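PDB 4LB8: DUF4848 domain-containing protein from Bacteroides thetaiotaomicron, which is of unknown function but, with its lipoprotein-type signal sequence, is probably a protein of the cell envelope. Local coordinates for residues A[61-66]-A[100-105]; A[65-70]-A[112-117]; A[179-184]-A[271-276]; A[193-198]-A[252-257]. All blocks are in the same frame, centred on the assembly; numbering follows the deposited sequence.

Interaction 1: A[61-66]-A[100-105]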
loop_
_atom_site.group_PDB
_atom_site.type_symbol
_atom_site.label_atom_id
_atom_site.label_comp_id
_atom_site.label_asym_id
_atom_site.label_seq_id
_atom_site.Cartn_x
_atom_site.Cartn_y
_atom_site.Cartn_z
ATOM N N LYS A 61 29.844 -25.878 -1.573
ATOM C CA LYS A 61 28.430 -25.560 -1.392
ATOM C C LYS A 61 28.349 -24.234 -0.641
ATOM O O LYS A 61 28.776 -24.142 0.517
ATOM C CB LYS A 61 27.668 -26.690 -0.663
ATOM C CG LYS A 61 26.174 -26.417 -0.475
ATOM C CD LYS A 61 25.361 -27.706 -0.535
ATOM C CE LYS A 61 23.996 -27.566 0.094
ATOM N NZ LYS A 61 24.057 -27.658 1.579
ATOM N N SER A 62 27.903 -23.191 -1.330
ATOM C CA SER A 62 27.763 -21.884 -0.713
ATOM C C SER A 62 26.310 -21.672 -0.349
ATOM O O SER A 62 25.456 -22.504 -0.696
ATOM C CB SER A 62 28.270 -20.778 -1.634
ATOM O OG SER A 62 27.802 -20.910 -2.965
ATOM N N GLN A 63 26.025 -20.564 0.374
ATOM C CA GLN A 63 24.684 -20.180 0.785
ATOM C C GLN A 63 23.774 -20.029 -0.413
ATOM O O GLN A 63 22.579 -20.322 -0.297
ATOM C CB GLN A 63 24.719 -18.905 1.593
ATOM C CG GLN A 63 24.875 -19.226 3.051
ATOM C CD GLN A 63 24.712 -18.035 3.918
ATOM O OE1 GLN A 63 23.941 -17.105 3.610
ATOM N NE2 GLN A 63 25.378 -18.085 5.059
HETATM N N MSE A 64 24.346 -19.645 -1.576
HETATM C CA MSE A 64 23.606 -19.543 -2.820
HETATM C C MSE A 64 23.047 -20.928 -3.247
HETATM O O MSE A 64 21.870 -21.008 -3.598
HETATM C CB MSE A 64 24.475 -18.940 -3.921
HETATM C CG MSE A 64 23.665 -18.547 -5.141
HETATM SE SE MSE A 64 24.013 -19.577 -6.774
HETATM C CE MSE A 64 23.690 -21.211 -6.329
ATOM N N ILE A 65 23.879 -22.006 -3.208
ATOM C CA ILE A 65 23.470 -23.376 -3.587
ATOM C C ILE A 65 22.364 -23.849 -2.638
ATOM O O ILE A 65 21.385 -24.449 -3.095
ATOM C CB ILE A 65 24.674 -24.383 -3.651
ATOM C CG1 ILE A 65 25.835 -23.896 -4.580
ATOM C CG2 ILE A 65 24.230 -25.838 -3.952
ATOM C CD1 ILE A 65 25.594 -23.908 -6.152
ATOM N N LEU A 66 22.490 -23.523 -1.339
ATOM C CA LEU A 66 21.474 -23.838 -0.336
ATOM C C LEU A 66 20.153 -23.109 -0.646
ATOM O O LEU A 66 19.108 -23.708 -0.467
ATOM C CB LEU A 66 21.975 -23.482 1.078
ATOM C CG LEU A 66 21.184 -24.082 2.233
ATOM C CD1 LEU A 66 21.341 -25.594 2.280
ATOM C CD2 LEU A 66 21.595 -23.445 3.542
ATOM N N ASP A 100 17.970 -21.562 10.431
ATOM C CA ASP A 100 19.191 -21.165 11.120
ATOM C C ASP A 100 20.125 -20.395 10.163
ATOM O O ASP A 100 20.465 -19.236 10.461
ATOM C CB ASP A 100 19.869 -22.380 11.748
ATOM C CG ASP A 100 19.124 -22.793 13.000
ATOM O OD1 ASP A 100 18.012 -23.373 12.870
ATOM O OD2 ASP A 100 19.576 -22.426 14.103
ATOM N N VAL A 101 20.496 -21.004 9.003
ATOM C CA VAL A 101 21.304 -20.335 7.969
ATOM C C VAL A 101 20.467 -19.157 7.401
ATOM O O VAL A 101 20.982 -18.041 7.222
ATOM C CB VAL A 101 21.748 -21.315 6.847
ATOM C CG1 VAL A 101 22.627 -20.619 5.824
ATOM C CG2 VAL A 101 22.474 -22.522 7.421
ATOM N N PHE A 102 19.152 -19.413 7.172
ATOM C CA PHE A 102 18.229 -18.433 6.630
ATOM C C PHE A 102 17.256 -17.930 7.665
ATOM O O PHE A 102 17.147 -18.450 8.762
ATOM C CB PHE A 102 17.489 -18.972 5.392
ATOM C CG PHE A 102 18.424 -19.309 4.262
ATOM C CD1 PHE A 102 19.476 -18.459 3.927
ATOM C CD2 PHE A 102 18.260 -20.484 3.532
ATOM C CE1 PHE A 102 20.339 -18.769 2.865
ATOM C CE2 PHE A 102 19.132 -20.806 2.485
ATOM C CZ PHE A 102 20.156 -19.937 2.148
HETATM N N MSE A 103 16.531 -16.912 7.275
HETATM C CA MSE A 103 15.625 -16.090 8.060
HETATM C C MSE A 103 14.240 -16.085 7.401
HETATM O O MSE A 103 14.141 -16.018 6.178
HETATM C CB MSE A 103 16.305 -14.720 7.989
HETATM C CG MSE A 103 15.654 -13.609 8.659
HETATM SE SE MSE A 103 16.779 -12.078 8.333
HETATM C CE MSE A 103 16.403 -11.618 6.553
ATOM N N PHE A 104 13.175 -16.169 8.196
ATOM C CA PHE A 104 11.804 -16.174 7.668
ATOM C C PHE A 104 11.120 -14.841 7.971
ATOM O O PHE A 104 11.601 -14.091 8.831
ATOM C CB PHE A 104 10.997 -17.392 8.188
ATOM C CG PHE A 104 11.429 -18.671 7.494
ATOM C CD1 PHE A 104 10.913 -19.010 6.242
ATOM C CD2 PHE A 104 12.452 -19.460 8.022
ATOM C CE1 PHE A 104 11.359 -20.155 5.572
ATOM C CE2 PHE A 104 12.922 -20.589 7.331
ATOM C CZ PHE A 104 12.365 -20.934 6.116
ATOM N N ASN A 105 10.070 -14.509 7.209
ATOM C CA ASN A 105 9.341 -13.248 7.328
ATOM C C ASN A 105 8.491 -13.240 8.589
ATOM O O ASN A 105 7.531 -14.019 8.712
ATOM C CB ASN A 105 8.473 -13.005 6.087
ATOM C CG ASN A 105 7.936 -11.604 5.918
ATOM O OD1 ASN A 105 7.705 -10.864 6.863
ATOM N ND2 ASN A 105 7.656 -11.230 4.694
HETATM O O HOH W 1 21.870 -16.063 5.526
#
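Leu-66 brings its CD2 methyl up to Val-101 and Phe-102 together. It meets Val-101 CG1 tip to tip at 3.8 Å, while its flank slides past the phenyl ring in the opposite direction, CD2 standing 3.8 Å from Phe-102 CE2 at an oblique approach. The CG of Leu-66 is anti to its backbone N (chi1 -165°), which sets CG itself 3.9 Å from Phe-102 CE2. One helical turn earlier, the carbonyl O of Gln-63 lies in the ring plane at its edge, 3.5 Å from Phe-102 CZ. The extended side chain of Gln-63 runs across Val-101, whose CG1 methyl touches CG, CD and NE2. Both ends of this amide are engaged: NE2 bonds to Asn-128 O, and OE1 takes a hydrogen bond from a water, 3.0 Å away, that also donates to Val-101 O at 2.8 Å. An alanine in place of Phe-102 would probably open a gap beside Leu-66 CG and CD2 and leave Gln-63 O without the ring edge it faces. The contact joins the first turn of helix 63-80 to the loop following helix 84-98; Leu-66 also touches Tyr-98 of that helix, and Met-64 and Ile-65 turn away to pack on helix 48-57.

Interaction 2: A[65-70]-A[112-117]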
loop_
_atom_site.group_PDB
_atom_site.type_symbol
_atom_site.label_atom_id
_atom_site.label_comp_id
_atom_site.label_asym_id
_atom_site.label_seq_id
_atom_site.Cartn_x
_atom_site.Cartn_y
_atom_site.Cartn_z
ATOM N N ILE A 65 23.879 -22.006 -3.208
ATOM C CA ILE A 65 23.470 -23.376 -3.587
ATOM C C ILE A 65 22.364 -23.849 -2.638
ATOM O O ILE A 65 21.385 -24.449 -3.095
ATOM C CB ILE A 65 24.674 -24.383 -3.651
ATOM C CG1 ILE A 65 25.835 -23.896 -4.580
ATOM C CG2 ILE A 65 24.230 -25.838 -3.952
ATOM C CD1 ILE A 65 25.594 -23.908 -6.152
ATOM N N LEU A 66 22.490 -23.523 -1.339
ATOM C CA LEU A 66 21.474 -23.838 -0.336
ATOM C C LEU A 66 20.153 -23.109 -0.646
ATOM O O LEU A 66 19.108 -23.708 -0.467
ATOM C CB LEU A 66 21.975 -23.482 1.078
ATOM C CG LEU A 66 21.184 -24.082 2.233
ATOM C CD1 LEU A 66 21.341 -25.594 2.280
ATOM C CD2 LEU A 66 21.595 -23.445 3.542
HETATM N N MSE A 67 20.197 -21.843 -1.111
HETATM C CA MSE A 67 19.027 -21.033 -1.485
HETATM C C MSE A 67 18.333 -21.658 -2.697
HETATM O O MSE A 67 17.104 -21.752 -2.708
HETATM C CB MSE A 67 19.428 -19.574 -1.767
HETATM C CG MSE A 67 18.234 -18.622 -1.963
HETATM SE SE MSE A 67 17.037 -18.516 -0.428
HETATM C CE MSE A 67 17.858 -17.003 0.523
ATOM N N GLN A 68 19.108 -22.132 -3.686
ATOM C CA GLN A 68 18.560 -22.858 -4.836
ATOM C C GLN A 68 17.754 -24.074 -4.331
ATOM O O GLN A 68 16.594 -24.258 -4.711
ATOM C CB GLN A 68 19.681 -23.340 -5.780
ATOM C CG GLN A 68 20.414 -22.269 -6.539
ATOM C CD GLN A 68 19.759 -21.918 -7.852
ATOM O OE1 GLN A 68 19.242 -20.806 -8.024
ATOM N NE2 GLN A 68 19.814 -22.836 -8.830
ATOM N N GLU A 69 18.376 -24.873 -3.443
ATOM C CA GLU A 69 17.796 -26.068 -2.843
ATOM C C GLU A 69 16.545 -25.745 -2.027
ATOM O O GLU A 69 15.532 -26.438 -2.162
ATOM C CB GLU A 69 18.828 -26.751 -1.940
ATOM C CG GLU A 69 19.962 -27.429 -2.683
ATOM C CD GLU A 69 20.944 -28.170 -1.794
ATOM O OE1 GLU A 69 20.712 -28.236 -0.563
ATOM O OE2 GLU A 69 21.942 -28.699 -2.337
ATOM N N ALA A 70 16.628 -24.692 -1.173
ATOM C CA ALA A 70 15.564 -24.262 -0.274
ATOM C C ALA A 70 14.325 -23.885 -1.064
ATOM O O ALA A 70 13.237 -24.369 -0.739
ATOM C CB ALA A 70 16.041 -23.091 0.578
ATOM N N LEU A 112 6.090 -17.252 2.568
ATOM C CA LEU A 112 6.663 -18.547 2.896
ATOM C C LEU A 112 8.135 -18.688 2.692
ATOM O O LEU A 112 8.712 -19.628 3.245
ATOM C CB LEU A 112 5.996 -19.611 2.016
ATOM C CG LEU A 112 4.509 -19.706 2.056
ATOM C CD1 LEU A 112 4.063 -20.774 1.138
ATOM C CD2 LEU A 112 4.005 -19.960 3.475
ATOM N N SER A 113 8.726 -17.849 1.821
ATOM C CA SER A 113 10.124 -17.938 1.365
ATOM C C SER A 113 11.194 -17.676 2.412
ATOM O O SER A 113 11.092 -16.705 3.165
ATOM C CB SER A 113 10.355 -16.985 0.201
ATOM O OG SER A 113 9.774 -17.544 -0.960
ATOM N N PRO A 114 12.277 -18.490 2.425
ATOM C CA PRO A 114 13.409 -18.176 3.325
ATOM C C PRO A 114 14.200 -17.012 2.753
ATOM O O PRO A 114 14.170 -16.792 1.544
ATOM C CB PRO A 114 14.239 -19.469 3.333
ATOM C CG PRO A 114 13.971 -20.109 2.021
ATOM C CD PRO A 114 12.582 -19.656 1.559
ATOM N N TYR A 115 14.899 -16.272 3.607
ATOM C CA TYR A 115 15.711 -15.115 3.217
ATOM C C TYR A 115 17.143 -15.225 3.685
ATOM O O TYR A 115 17.406 -15.810 4.747
ATOM C CB TYR A 115 15.117 -13.831 3.808
ATOM C CG TYR A 115 13.846 -13.393 3.129
ATOM C CD1 TYR A 115 13.879 -12.536 2.032
ATOM C CD2 TYR A 115 12.597 -13.835 3.579
ATOM C CE1 TYR A 115 12.709 -12.106 1.413
ATOM C CE2 TYR A 115 11.422 -13.436 2.946
ATOM C CZ TYR A 115 11.483 -12.567 1.867
ATOM O OH TYR A 115 10.340 -12.160 1.226
ATOM N N SER A 116 18.068 -14.595 2.929
ATOM C CA SER A 116 19.478 -14.488 3.337
ATOM C C SER A 116 19.523 -13.533 4.528
ATOM O O SER A 116 18.712 -12.610 4.600
ATOM C CB SER A 116 20.332 -13.963 2.181
ATOM O OG SER A 116 21.716 -14.275 2.252
ATOM N N ARG A 117 20.432 -13.772 5.473
ATOM C CA ARG A 117 20.635 -12.902 6.636
ATOM C C ARG A 117 21.627 -11.793 6.260
ATOM O O ARG A 117 21.713 -10.814 6.964
ATOM C CB ARG A 117 21.126 -13.706 7.849
ATOM C CG ARG A 117 20.023 -14.561 8.454
ATOM C CD ARG A 117 20.519 -15.395 9.628
ATOM N NE ARG A 117 19.473 -16.253 10.203
ATOM C CZ ARG A 117 18.585 -15.849 11.106
ATOM N NH1 ARG A 117 18.592 -14.594 11.542
ATOM N NH2 ARG A 117 17.662 -16.690 11.559
#
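Met-67, a selenomethionine, pushes its CE methyl over the flat face of the peptide group that joins Tyr-115 to Ser-116. The methyl stands 3.4 Å from Ser-116 N and 3.7 Å from Tyr-115 C, so the closest packing in this contact is of a side-chain tip on backbone. The chain reaches that point by bending twice: chi2 of 60° turns SE, and chi3 of 91° then swings CE toward the peptide. SE itself passes 3.9 Å from Pro-114 O, and the same carbonyl is 3.8 Å from CE, so the end of Met-67 lies against the backbone of three successive residues.

The rest of the contact is sparser. One turn further along the helix, Ala-70 offers just its CB, 3.9 Å from CG of the Pro-114 ring, and SE is 4.2 Å from that same CG. No hydrogen bond crosses between the two segments, and Gln-68 and Glu-69 lie on the solvent side of the helix.

Tyr-115 points away from the helix; its hydroxyl bonds to Asp-111, while Arg-208 of the second subunit forms a cation-pi contact with its ring and donates to Pro-114 O. Met-67 likewise packs on Asn-254 of that subunit, so the contact lies close to the dimer interface. Within the chain, it joins helix 63-80 to the irregular stretch leading toward strand 132-135, with helix 84-98 alongside, where Tyr-98 touches Ala-70 and Tyr-94 touches Pro-114.

Interaction 3: A[179-184]-A[271-276]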
loop_
_atom_site.group_PDB
_atom_site.type_symbol
_atom_site.label_atom_id
_atom_site.label_comp_id
_atom_site.label_asym_id
_atom_site.label_seq_id
_atom_site.Cartn_x
_atom_site.Cartn_y
_atom_site.Cartn_z
ATOM N N ARG A 179 -4.651 10.013 -7.351
ATOM C CA ARG A 179 -6.086 9.817 -7.133
ATOM C C ARG A 179 -6.340 8.835 -5.959
ATOM O O ARG A 179 -5.628 7.842 -5.844
ATOM C CB ARG A 179 -6.781 9.296 -8.405
ATOM C CG ARG A 179 -6.696 10.178 -9.650
ATOM C CD ARG A 179 -7.451 11.484 -9.527
ATOM N NE ARG A 179 -7.327 12.308 -10.730
ATOM C CZ ARG A 179 -6.358 13.196 -10.943
ATOM N NH1 ARG A 179 -5.405 13.381 -10.036
ATOM N NH2 ARG A 179 -6.323 13.892 -12.069
ATOM N N LYS A 180 -7.345 9.123 -5.106
ATOM C CA LYS A 180 -7.816 8.303 -3.965
ATOM C C LYS A 180 -9.311 8.042 -4.076
ATOM O O LYS A 180 -10.052 8.929 -4.504
ATOM C CB LYS A 180 -7.620 9.003 -2.584
ATOM C CG LYS A 180 -6.230 9.267 -2.109
ATOM C CD LYS A 180 -6.200 10.255 -0.924
ATOM C CE LYS A 180 -6.557 9.664 0.420
ATOM N NZ LYS A 180 -6.273 10.615 1.528
ATOM N N VAL A 181 -9.768 6.892 -3.579
ATOM C CA VAL A 181 -11.198 6.592 -3.497
ATOM C C VAL A 181 -11.461 5.730 -2.234
ATOM O O VAL A 181 -10.648 4.898 -1.862
ATOM C CB VAL A 181 -11.785 5.988 -4.809
ATOM C CG1 VAL A 181 -11.266 4.586 -5.084
ATOM C CG2 VAL A 181 -13.317 6.043 -4.819
ATOM N N GLY A 182 -12.576 5.976 -1.579
ATOM C CA GLY A 182 -12.982 5.226 -0.403
ATOM C C GLY A 182 -14.481 5.018 -0.291
ATOM O O GLY A 182 -15.268 5.781 -0.853
ATOM N N LEU A 183 -14.860 3.946 0.417
ATOM C CA LEU A 183 -16.219 3.588 0.786
ATOM C C LEU A 183 -16.171 3.125 2.250
ATOM O O LEU A 183 -15.588 2.077 2.565
ATOM C CB LEU A 183 -16.840 2.536 -0.144
ATOM C CG LEU A 183 -18.307 2.135 0.148
ATOM C CD1 LEU A 183 -19.226 3.323 0.202
ATOM C CD2 LEU A 183 -18.785 1.124 -0.866
ATOM N N TYR A 184 -16.730 3.969 3.137
ATOM C CA TYR A 184 -16.749 3.781 4.575
ATOM C C TYR A 184 -18.185 3.542 5.014
ATOM O O TYR A 184 -19.070 4.310 4.639
ATOM C CB TYR A 184 -16.078 4.993 5.288
ATOM C CG TYR A 184 -14.632 5.138 4.848
ATOM C CD1 TYR A 184 -13.616 4.415 5.476
ATOM C CD2 TYR A 184 -14.297 5.873 3.705
ATOM C CE1 TYR A 184 -12.303 4.430 4.991
ATOM C CE2 TYR A 184 -12.988 5.891 3.211
ATOM C CZ TYR A 184 -11.995 5.173 3.862
ATOM O OH TYR A 184 -10.697 5.217 3.419
ATOM N N ILE A 271 -17.506 -5.509 0.011
ATOM C CA ILE A 271 -17.627 -4.303 -0.812
ATOM C C ILE A 271 -16.305 -4.106 -1.575
ATOM O O ILE A 271 -15.219 -4.452 -1.068
ATOM C CB ILE A 271 -18.041 -3.022 -0.047
ATOM C CG1 ILE A 271 -17.101 -2.745 1.166
ATOM C CG2 ILE A 271 -19.532 -3.087 0.339
ATOM C CD1 ILE A 271 -16.988 -1.276 1.652
ATOM N N GLU A 272 -16.430 -3.589 -2.807
ATOM C CA GLU A 272 -15.351 -3.220 -3.724
ATOM C C GLU A 272 -15.649 -1.819 -4.238
ATOM O O GLU A 272 -16.796 -1.550 -4.626
ATOM C CB GLU A 272 -15.239 -4.208 -4.894
ATOM C CG GLU A 272 -14.814 -5.605 -4.499
ATOM C CD GLU A 272 -15.079 -6.625 -5.582
ATOM O OE1 GLU A 272 -14.841 -6.302 -6.766
ATOM O OE2 GLU A 272 -15.545 -7.737 -5.253
ATOM N N ILE A 273 -14.626 -0.926 -4.231
ATOM C CA ILE A 273 -14.753 0.478 -4.638
ATOM C C ILE A 273 -13.633 0.884 -5.598
ATOM O O ILE A 273 -12.451 0.614 -5.338
ATOM C CB ILE A 273 -14.785 1.415 -3.368
ATOM C CG1 ILE A 273 -15.128 2.901 -3.677
ATOM C CG2 ILE A 273 -13.502 1.324 -2.539
ATOM C CD1 ILE A 273 -16.641 3.224 -4.089
ATOM N N TRP A 274 -14.019 1.582 -6.680
ATOM C CA TRP A 274 -13.128 2.229 -7.644
ATOM C C TRP A 274 -13.850 3.497 -8.171
ATOM O O TRP A 274 -14.935 3.809 -7.686
ATOM C CB TRP A 274 -12.614 1.285 -8.754
ATOM C CG TRP A 274 -13.636 0.835 -9.764
ATOM C CD1 TRP A 274 -13.793 1.303 -11.036
ATOM C CD2 TRP A 274 -14.585 -0.232 -9.609
ATOM N NE1 TRP A 274 -14.830 0.645 -11.660
ATOM C CE2 TRP A 274 -15.317 -0.322 -10.818
ATOM C CE3 TRP A 274 -14.909 -1.113 -8.551
ATOM C CZ2 TRP A 274 -16.375 -1.226 -10.987
ATOM C CZ3 TRP A 274 -15.925 -2.044 -8.745
ATOM C CH2 TRP A 274 -16.648 -2.088 -9.947
ATOM N N SER A 275 -13.208 4.291 -9.052
ATOM C CA SER A 275 -13.816 5.538 -9.548
ATOM C C SER A 275 -13.400 5.784 -10.983
ATOM O O SER A 275 -12.776 4.914 -11.588
ATOM C CB SER A 275 -13.430 6.730 -8.656
ATOM O OG SER A 275 -12.068 7.120 -8.767
ATOM N N ARG A 276 -13.751 6.958 -11.538
ATOM C CA ARG A 276 -13.319 7.365 -12.875
ATOM C C ARG A 276 -11.770 7.469 -12.917
ATOM O O ARG A 276 -11.153 7.038 -13.886
ATOM C CB ARG A 276 -13.964 8.701 -13.236
ATOM C CG ARG A 276 -13.841 9.101 -14.703
ATOM C CD ARG A 276 -14.625 10.365 -14.976
ATOM N NE ARG A 276 -14.235 11.454 -14.072
ATOM C CZ ARG A 276 -14.893 12.604 -13.954
ATOM N NH1 ARG A 276 -15.973 12.836 -14.686
ATOM N NH2 ARG A 276 -14.464 13.538 -13.110
HETATM O O HOH W 2 -10.913 8.989 -7.344
#
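Ser-275 OG is held by several groups at once. A water 2.6 Å from OG donates to Lys-180 O at 3.0 Å and so bridges the two strands, while the backbone N of Val-278 bonds to the same hydroxyl and that of Gly-277 adds a weak bond. Beside this polar end, Val-181 reaches in with both methyls: CG2 lies 3.8 Å from Ile-273 CG1 and also touches Ser-275 CB, and CG1 rests 3.9 Å from Trp-274 CA.

The strands run nearly antiparallel, at 149°, yet no hydrogen bond joins them directly. They belong to different antiparallel sheets, 179-188 to the larger one and 268-275 to a four-stranded one; their facing side chains are consistent with a beta-sandwich-like arrangement. The axes of the two short segments come as near as 6.4 Å, closer than the usual spacing of sandwiched sheets, and side chains also touch backbone, as CD1 of Ile-271 does at Leu-183 O.

Ile-273 is the central wedge. Its CG1, anti to the backbone N (chi1 -171°), points between Val-181 and Leu-183 and stands 3.9 Å from Leu-183 CB. Further along, Ile-271 brings its CD1 to the end of Leu-183, 3.9 Å from CD2 and 3.7 Å from the carbonyl O of that residue. Gly-182, between the two inward-pointing residues, has the ring of Tyr-184 beside it, and a CB there would run into CE2 of that ring. Phe-196 of strand 191-201 touches both Leu-183 and Ile-273, while Ala-286 and Val-288 of strand 284-289 pack on Ile-271. On the opposite face of strand 179-188, Tyr-184 makes a cation-pi contact with Arg-151 of the second subunit.

Interaction 4: A[193-198]-A[252-257]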
loop_
_atom_site.group_PDB
_atom_site.type_symbol
_atom_site.label_atom_id
_atom_site.label_comp_id
_atom_site.label_asym_id
_atom_site.label_seq_id
_atom_site.Cartn_x
_atom_site.Cartn_y
_atom_site.Cartn_z
ATOM N N HIS A 193 -25.020 3.877 7.084
ATOM C CA HIS A 193 -24.507 5.138 6.555
ATOM C C HIS A 193 -23.299 4.860 5.681
ATOM O O HIS A 193 -22.424 4.109 6.096
ATOM C CB HIS A 193 -24.098 6.056 7.727
ATOM C CG HIS A 193 -25.246 6.691 8.450
ATOM N ND1 HIS A 193 -26.123 5.948 9.214
ATOM C CD2 HIS A 193 -25.581 7.994 8.545
ATOM C CE1 HIS A 193 -26.992 6.817 9.694
ATOM N NE2 HIS A 193 -26.697 8.060 9.323
ATOM N N ALA A 194 -23.232 5.439 4.483
ATOM C CA ALA A 194 -22.084 5.263 3.601
ATOM C C ALA A 194 -21.440 6.596 3.336
ATOM O O ALA A 194 -22.143 7.607 3.205
ATOM C CB ALA A 194 -22.508 4.625 2.281
ATOM N N ASN A 195 -20.120 6.596 3.260
ATOM C CA ASN A 195 -19.311 7.748 2.925
ATOM C C ASN A 195 -18.424 7.359 1.721
ATOM O O ASN A 195 -17.632 6.423 1.806
ATOM C CB ASN A 195 -18.490 8.233 4.142
ATOM C CG ASN A 195 -17.780 9.576 4.010
ATOM O OD1 ASN A 195 -16.892 9.895 4.801
ATOM N ND2 ASN A 195 -18.113 10.393 3.024
ATOM N N PHE A 196 -18.696 7.987 0.564
ATOM C CA PHE A 196 -17.964 7.845 -0.694
ATOM C C PHE A 196 -17.034 9.017 -0.747
ATOM O O PHE A 196 -17.490 10.154 -0.606
ATOM C CB PHE A 196 -18.904 7.823 -1.903
ATOM C CG PHE A 196 -19.819 6.634 -2.061
ATOM C CD1 PHE A 196 -21.053 6.595 -1.424
ATOM C CD2 PHE A 196 -19.497 5.600 -2.932
ATOM C CE1 PHE A 196 -21.927 5.515 -1.609
ATOM C CE2 PHE A 196 -20.381 4.515 -3.123
ATOM C CZ PHE A 196 -21.591 4.486 -2.463
ATOM N N THR A 197 -15.722 8.753 -0.877
ATOM C CA THR A 197 -14.698 9.804 -0.850
ATOM C C THR A 197 -13.741 9.751 -2.061
ATOM O O THR A 197 -13.471 8.678 -2.608
ATOM C CB THR A 197 -13.878 9.740 0.466
ATOM O OG1 THR A 197 -13.407 8.411 0.666
ATOM C CG2 THR A 197 -14.664 10.198 1.692
ATOM N N SER A 198 -13.236 10.924 -2.470
ATOM C CA SER A 198 -12.293 11.014 -3.561
ATOM C C SER A 198 -11.467 12.269 -3.444
ATOM O O SER A 198 -11.988 13.362 -3.157
ATOM C CB SER A 198 -12.981 10.946 -4.923
ATOM O OG SER A 198 -13.496 12.198 -5.345
ATOM N N GLY A 252 -19.357 15.018 -5.742
ATOM C CA GLY A 252 -18.206 15.572 -5.033
ATOM C C GLY A 252 -17.317 14.520 -4.395
ATOM O O GLY A 252 -17.587 13.317 -4.507
ATOM N N GLY A 253 -16.263 14.983 -3.721
ATOM C CA GLY A 253 -15.296 14.111 -3.071
ATOM C C GLY A 253 -15.669 13.681 -1.668
ATOM O O GLY A 253 -14.877 13.010 -1.002
ATOM N N ASN A 254 -16.853 14.097 -1.189
ATOM C CA ASN A 254 -17.349 13.711 0.132
ATOM C C ASN A 254 -18.866 13.509 0.081
ATOM O O ASN A 254 -19.631 14.379 0.484
ATOM C CB ASN A 254 -16.947 14.712 1.229
ATOM C CG ASN A 254 -17.053 14.129 2.625
ATOM O OD1 ASN A 254 -17.029 12.907 2.838
ATOM N ND2 ASN A 254 -17.181 14.992 3.611
ATOM N N VAL A 255 -19.294 12.342 -0.383
ATOM C CA VAL A 255 -20.716 12.038 -0.502
ATOM C C VAL A 255 -21.189 11.209 0.680
ATOM O O VAL A 255 -20.574 10.195 0.995
ATOM C CB VAL A 255 -20.966 11.316 -1.843
ATOM C CG1 VAL A 255 -22.416 10.870 -1.993
ATOM C CG2 VAL A 255 -20.533 12.199 -3.007
ATOM N N THR A 256 -22.276 11.631 1.340
ATOM C CA THR A 256 -22.826 10.837 2.446
ATOM C C THR A 256 -24.194 10.316 2.033
ATOM O O THR A 256 -24.995 11.036 1.435
ATOM C CB THR A 256 -22.841 11.581 3.766
ATOM O OG1 THR A 256 -23.797 12.641 3.717
ATOM C CG2 THR A 256 -21.452 12.071 4.185
ATOM N N LYS A 257 -24.429 9.038 2.289
ATOM C CA LYS A 257 -25.668 8.376 1.890
ATOM C C LYS A 257 -26.166 7.382 2.924
ATOM O O LYS A 257 -25.382 6.746 3.609
ATOM C CB LYS A 257 -25.421 7.582 0.570
ATOM C CG LYS A 257 -25.269 8.391 -0.710
ATOM C CD LYS A 257 -26.600 8.556 -1.449
ATOM C CE LYS A 257 -26.405 9.186 -2.804
ATOM N NZ LYS A 257 -27.535 10.070 -3.195
#
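An antiparallel strand pair within the larger beta-sheet is formed here by strands 191-201 and 254-262. Ala-194 with Lys-257 and Phe-196 with Val-255 are hydrogen-bonded pairs; Asn-195 with Thr-256 and Thr-197 with Asn-254 are the non-hydrogen-bonded pairs between and beside them. Asn-195 adds a side-chain link to this ladder. Its CG is anti to the backbone N (chi1 -170°), and ND2 donates to Asn-254 OD1 at 2.7 Å and to Val-255 O at 3.2 Å, both acceptors lying in its amide plane. The first bond is nearly straight, 172° at the hydrogen; in the second, ND2 stands above the carbonyl plane of Val-255, whose O also accepts from Phe-196 N at 2.9 Å. An alanine at Asn-195 would probably leave Asn-254 OD1 without this donor and its amide freer to turn. On the other face, Phe-196 CB packs 4.1 Å from Val-255 CB. Thr-256 OG1 bonds to Glu-124 of the second subunit and Lys-257 NZ to Ser-44 of the second subunit. Ser-198 N, 3.0 Å from Gly-253 O, carries the bonding past the last pair, completing the backbone ladder characteristic of neighbouring strands in an antiparallel sheet.

How the interactions relate
The four contacts fall into two groups on opposite sides of the chain's centre. Interactions 1 and 2, with centres 5 Å apart, start from the same helix, their segments overlapping at Ile-65 and Leu-66; their loop segments are joined by Met-103 O and Tyr-115 N, 2.7 Å apart. Interactions 3 and 4, 10 Å between centres, meet where Gly-182 O lies 3.0 Å from Thr-197 N, and interaction 4 is nested within the chain loop closed by interaction 3. Interactions 2 and 4 are 47 Å apart between centres within one chain, but across the dimer Met-67 of interaction 2 packs on Asn-254 of the second subunit, a residue of interaction 4 there. A PEG, probably from crystallisation, lies about 3 Å from the Lys-257 side chain.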